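Local coordinates for protein malonyl-CoA decarboxylase (Rhodopseudomonas palustris, PDB 4KSA) that probably catalyses the decarboxylation of malonyl-CoA to acetyl-CoA and carbon dioxide, at residues F382-N394 against Q433-P445. Numbering follows the deposited sequence.
Sequences FHLGNGARLDRLN and QIAAASAVRKLVP
Leu390 is gripped through its backbone by the residues flanking Ala436: its N donates to Ala435 O (2.6 Å), and its O accepts from Ala437 N (2.9 Å). Bonding to both neighbours of the facing residue, with the chains running the same way, makes this a single parallel bridge. Arg389 CA adds a CH···O contact to Ala435 O. Small methyls suit the two alanines that point toward 382-394: Ala435 CB fits against Arg389 CA and Ala388 O (3.8 Å from the latter), Ala437 CB against Leu390 O and Asp391 OD1. Ala436 points away, yet its CB touches Leu390 CB.

Apolar side chains extend the contact at both ends. Leu384, on the last turn of helix 378-385, crosses Ile434 obliquely, its CD1 lying 3.7 Å from Ile434 CG2. Farther along, Leu393 and Val440 meet at about a right angle. With CG beside the backbone N (chi1 -50°), the Leu393 branch lies across Val440 CG2, touching it with CG and both methyls, CD1 closest at 3.5 Å. The Leu390 side chain also touches Phe365 of helix 347-367.

The charged pair of the contact is Arg389 and Asp391, both partly exposed. Within 382-394, Arg389 bends at chi3 (97°) and forms a salt bridge, NE (2.8 Å) and NH1 (2.7 Å) both donating to Asp391 OD1 from one face of the carboxylate.

Strand 389-394, one of the two outermost strands of the chain's mixed sheet, pairs with strand 411-416 and carries a classic bulge where Asp391 and Arg392 face Asn413. The C-terminal segment thus adds a brief parallel bridge to a sheet edge in the C-terminal domain, whose sequence family belongs to the acetyltransferase clan.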
# COMPACT_ATOMS: atom_id res chain seq x y z
N PHE A 382 -27.76 -20.28 8.01
CA PHE A 382 -26.77 -19.24 7.73
C PHE A 382 -27.00 -17.97 8.55
O PHE A 382 -26.25 -17.68 9.47
CB PHE A 382 -26.77 -18.90 6.23
CG PHE A 382 -25.83 -17.78 5.88
CD1 PHE A 382 -24.46 -17.98 5.91
CD2 PHE A 382 -26.32 -16.52 5.58
CE1 PHE A 382 -23.59 -16.93 5.66
CE2 PHE A 382 -25.46 -15.47 5.32
CZ PHE A 382 -24.09 -15.67 5.37
N HIS A 383 -28.04 -17.22 8.20
CA HIS A 383 -28.38 -15.99 8.90
C HIS A 383 -28.53 -16.17 10.42
O HIS A 383 -28.09 -15.32 11.20
CB HIS A 383 -29.66 -15.38 8.30
CG HIS A 383 -29.50 -14.94 6.88
ND1 HIS A 383 -28.82 -13.79 6.52
CD2 HIS A 383 -29.94 -15.49 5.72
CE1 HIS A 383 -28.85 -13.66 5.21
NE2 HIS A 383 -29.53 -14.68 4.70
N LEU A 384 -29.14 -17.27 10.86
CA LEU A 384 -29.28 -17.46 12.29
C LEU A 384 -27.90 -17.64 12.91
O LEU A 384 -27.62 -17.11 13.99
CB LEU A 384 -30.17 -18.66 12.62
CG LEU A 384 -31.64 -18.54 12.18
CD1 LEU A 384 -32.42 -19.71 12.77
CD2 LEU A 384 -32.24 -17.21 12.61
N GLY A 385 -27.04 -18.39 12.22
CA GLY A 385 -25.69 -18.62 12.69
C GLY A 385 -24.88 -17.32 12.68
O GLY A 385 -23.97 -17.14 13.49
N ASN A 386 -25.22 -16.42 11.77
CA ASN A 386 -24.52 -15.15 11.73
C ASN A 386 -25.08 -14.23 12.79
O ASN A 386 -24.98 -13.00 12.69
CB ASN A 386 -24.65 -14.52 10.34
CG ASN A 386 -23.50 -14.89 9.43
OD1 ASN A 386 -22.49 -14.19 9.39
ND2 ASN A 386 -23.64 -16.00 8.71
N GLY A 387 -25.69 -14.82 13.80
CA GLY A 387 -26.26 -14.05 14.89
C GLY A 387 -27.54 -13.28 14.62
O GLY A 387 -27.94 -12.45 15.42
N ALA A 388 -28.20 -13.55 13.49
CA ALA A 388 -29.43 -12.84 13.19
C ALA A 388 -30.62 -13.43 13.93
O ALA A 388 -30.52 -14.48 14.57
CB ALA A 388 -29.70 -12.84 11.72
N ARG A 389 -31.74 -12.71 13.82
CA ARG A 389 -33.03 -13.03 14.43
C ARG A 389 -34.06 -13.19 13.31
O ARG A 389 -34.08 -12.38 12.38
CB ARG A 389 -33.47 -11.88 15.35
CG ARG A 389 -34.94 -11.90 15.79
CD ARG A 389 -35.27 -10.74 16.76
NE ARG A 389 -35.88 -9.59 16.08
CZ ARG A 389 -35.78 -8.33 16.51
NH1 ARG A 389 -36.36 -7.34 15.83
NH2 ARG A 389 -35.08 -8.04 17.60
N LEU A 390 -34.89 -14.23 13.38
CA LEU A 390 -35.93 -14.42 12.37
C LEU A 390 -37.00 -13.36 12.71
O LEU A 390 -37.72 -13.50 13.69
CB LEU A 390 -36.51 -15.82 12.47
CG LEU A 390 -37.70 -16.08 11.55
CD1 LEU A 390 -37.36 -15.71 10.11
CD2 LEU A 390 -38.10 -17.55 11.67
N ASP A 391 -37.10 -12.32 11.89
CA ASP A 391 -37.99 -11.21 12.16
C ASP A 391 -39.38 -11.14 11.51
O ASP A 391 -40.32 -10.64 12.12
CB ASP A 391 -37.23 -9.91 11.88
CG ASP A 391 -37.69 -8.76 12.76
OD1 ASP A 391 -37.65 -8.90 14.00
OD2 ASP A 391 -38.08 -7.70 12.20
N ARG A 392 -39.53 -11.61 10.28
CA ARG A 392 -40.83 -11.56 9.64
C ARG A 392 -40.97 -12.51 8.47
O ARG A 392 -40.02 -12.73 7.74
CB ARG A 392 -41.15 -10.14 9.18
CG ARG A 392 -41.85 -10.06 7.82
CD ARG A 392 -42.78 -8.87 7.73
NE ARG A 392 -42.14 -7.65 8.18
CZ ARG A 392 -41.50 -6.79 7.39
NH1 ARG A 392 -40.95 -5.69 7.92
NH2 ARG A 392 -41.41 -7.01 6.09
N LEU A 393 -42.16 -13.07 8.29
CA LEU A 393 -42.44 -13.99 7.20
C LEU A 393 -43.19 -13.22 6.13
O LEU A 393 -44.24 -12.65 6.40
CB LEU A 393 -43.27 -15.17 7.71
CG LEU A 393 -42.73 -15.84 8.98
CD1 LEU A 393 -43.57 -17.06 9.31
CD2 LEU A 393 -41.29 -16.27 8.76
N ASN A 394 -42.68 -13.20 4.91
CA ASN A 394 -43.32 -12.45 3.85
C ASN A 394 -44.09 -13.28 2.85
O ASN A 394 -43.55 -13.67 1.82
CB ASN A 394 -42.28 -11.62 3.09
CG ASN A 394 -41.55 -10.65 3.99
OD1 ASN A 394 -42.16 -9.77 4.59
ND2 ASN A 394 -40.24 -10.81 4.09
N GLN A 433 -31.15 -22.60 20.81
CA GLN A 433 -32.26 -21.66 20.86
C GLN A 433 -32.35 -20.77 19.63
O GLN A 433 -31.45 -19.97 19.37
CB GLN A 433 -32.11 -20.76 22.10
CG GLN A 433 -31.85 -21.51 23.40
CD GLN A 433 -31.51 -20.58 24.56
OE1 GLN A 433 -31.28 -21.04 25.69
NE2 GLN A 433 -31.46 -19.28 24.29
N ILE A 434 -33.43 -20.87 18.87
CA ILE A 434 -33.56 -20.04 17.69
C ILE A 434 -33.99 -18.62 18.05
O ILE A 434 -34.88 -18.43 18.87
CB ILE A 434 -34.56 -20.63 16.69
CG1 ILE A 434 -33.99 -21.92 16.11
CG2 ILE A 434 -34.87 -19.62 15.59
CD1 ILE A 434 -34.80 -22.50 14.99
N ALA A 435 -33.35 -17.63 17.44
CA ALA A 435 -33.69 -16.25 17.74
C ALA A 435 -34.75 -15.78 16.76
O ALA A 435 -34.46 -15.34 15.64
CB ALA A 435 -32.46 -15.36 17.68
N ALA A 436 -36.00 -15.88 17.21
CA ALA A 436 -37.15 -15.47 16.43
C ALA A 436 -37.90 -14.39 17.17
O ALA A 436 -37.77 -14.26 18.39
CB ALA A 436 -38.06 -16.67 16.20
N ALA A 437 -38.68 -13.60 16.43
CA ALA A 437 -39.48 -12.52 17.00
C ALA A 437 -40.82 -13.12 17.43
O ALA A 437 -41.27 -14.11 16.85
CB ALA A 437 -39.70 -11.44 15.96
N SER A 438 -41.47 -12.52 18.44
CA SER A 438 -42.77 -13.02 18.91
C SER A 438 -43.76 -13.12 17.75
O SER A 438 -44.43 -14.13 17.58
CB SER A 438 -43.34 -12.08 19.98
OG SER A 438 -42.51 -12.05 21.13
N ALA A 439 -43.83 -12.06 16.95
CA ALA A 439 -44.72 -12.03 15.81
C ALA A 439 -44.71 -13.33 15.00
O ALA A 439 -45.65 -13.62 14.25
CB ALA A 439 -44.36 -10.85 14.91
N VAL A 440 -43.65 -14.12 15.13
CA VAL A 440 -43.55 -15.37 14.38
C VAL A 440 -43.53 -16.59 15.30
O VAL A 440 -44.03 -17.66 14.95
CB VAL A 440 -42.27 -15.37 13.48
CG1 VAL A 440 -41.02 -15.38 14.32
CG2 VAL A 440 -42.27 -16.56 12.55
N ARG A 441 -42.95 -16.40 16.48
CA ARG A 441 -42.83 -17.46 17.47
C ARG A 441 -44.20 -17.74 18.09
O ARG A 441 -44.47 -18.85 18.52
CB ARG A 441 -41.82 -17.04 18.55
CG ARG A 441 -41.13 -18.18 19.28
CD ARG A 441 -39.77 -17.70 19.80
NE ARG A 441 -39.88 -16.46 20.56
CZ ARG A 441 -38.85 -15.72 20.97
NH1 ARG A 441 -37.60 -16.09 20.68
NH2 ARG A 441 -39.07 -14.60 21.66
N LYS A 442 -45.05 -16.72 18.14
CA LYS A 442 -46.39 -16.91 18.70
C LYS A 442 -47.37 -17.21 17.57
O LYS A 442 -48.56 -16.95 17.67
CB LYS A 442 -46.85 -15.67 19.50
CG LYS A 442 -47.19 -14.41 18.70
CD LYS A 442 -47.40 -13.23 19.65
CE LYS A 442 -47.60 -11.90 18.91
NZ LYS A 442 -47.47 -10.70 19.79
N LEU A 443 -46.84 -17.78 16.49
CA LEU A 443 -47.64 -18.12 15.33
C LEU A 443 -47.56 -19.62 15.09
O LEU A 443 -48.09 -20.14 14.12
CB LEU A 443 -47.12 -17.36 14.11
CG LEU A 443 -47.85 -17.50 12.78
CD1 LEU A 443 -49.30 -17.07 12.95
CD2 LEU A 443 -47.16 -16.65 11.72
N VAL A 444 -46.87 -20.31 16.00
CA VAL A 444 -46.71 -21.75 15.89
C VAL A 444 -47.67 -22.45 16.82
O VAL A 444 -47.95 -21.97 17.92
CB VAL A 444 -45.29 -22.21 16.28
CG1 VAL A 444 -44.25 -21.35 15.57
CG2 VAL A 444 -45.12 -22.15 17.80
N PRO A 445 -48.19 -23.62 16.39
CA PRO A 445 -49.13 -24.40 17.20
C PRO A 445 -48.51 -24.88 18.52
O PRO A 445 -49.10 -24.57 19.59
CB PRO A 445 -49.51 -25.56 16.27
CG PRO A 445 -48.29 -25.69 15.38
CD PRO A 445 -47.95 -24.26 15.09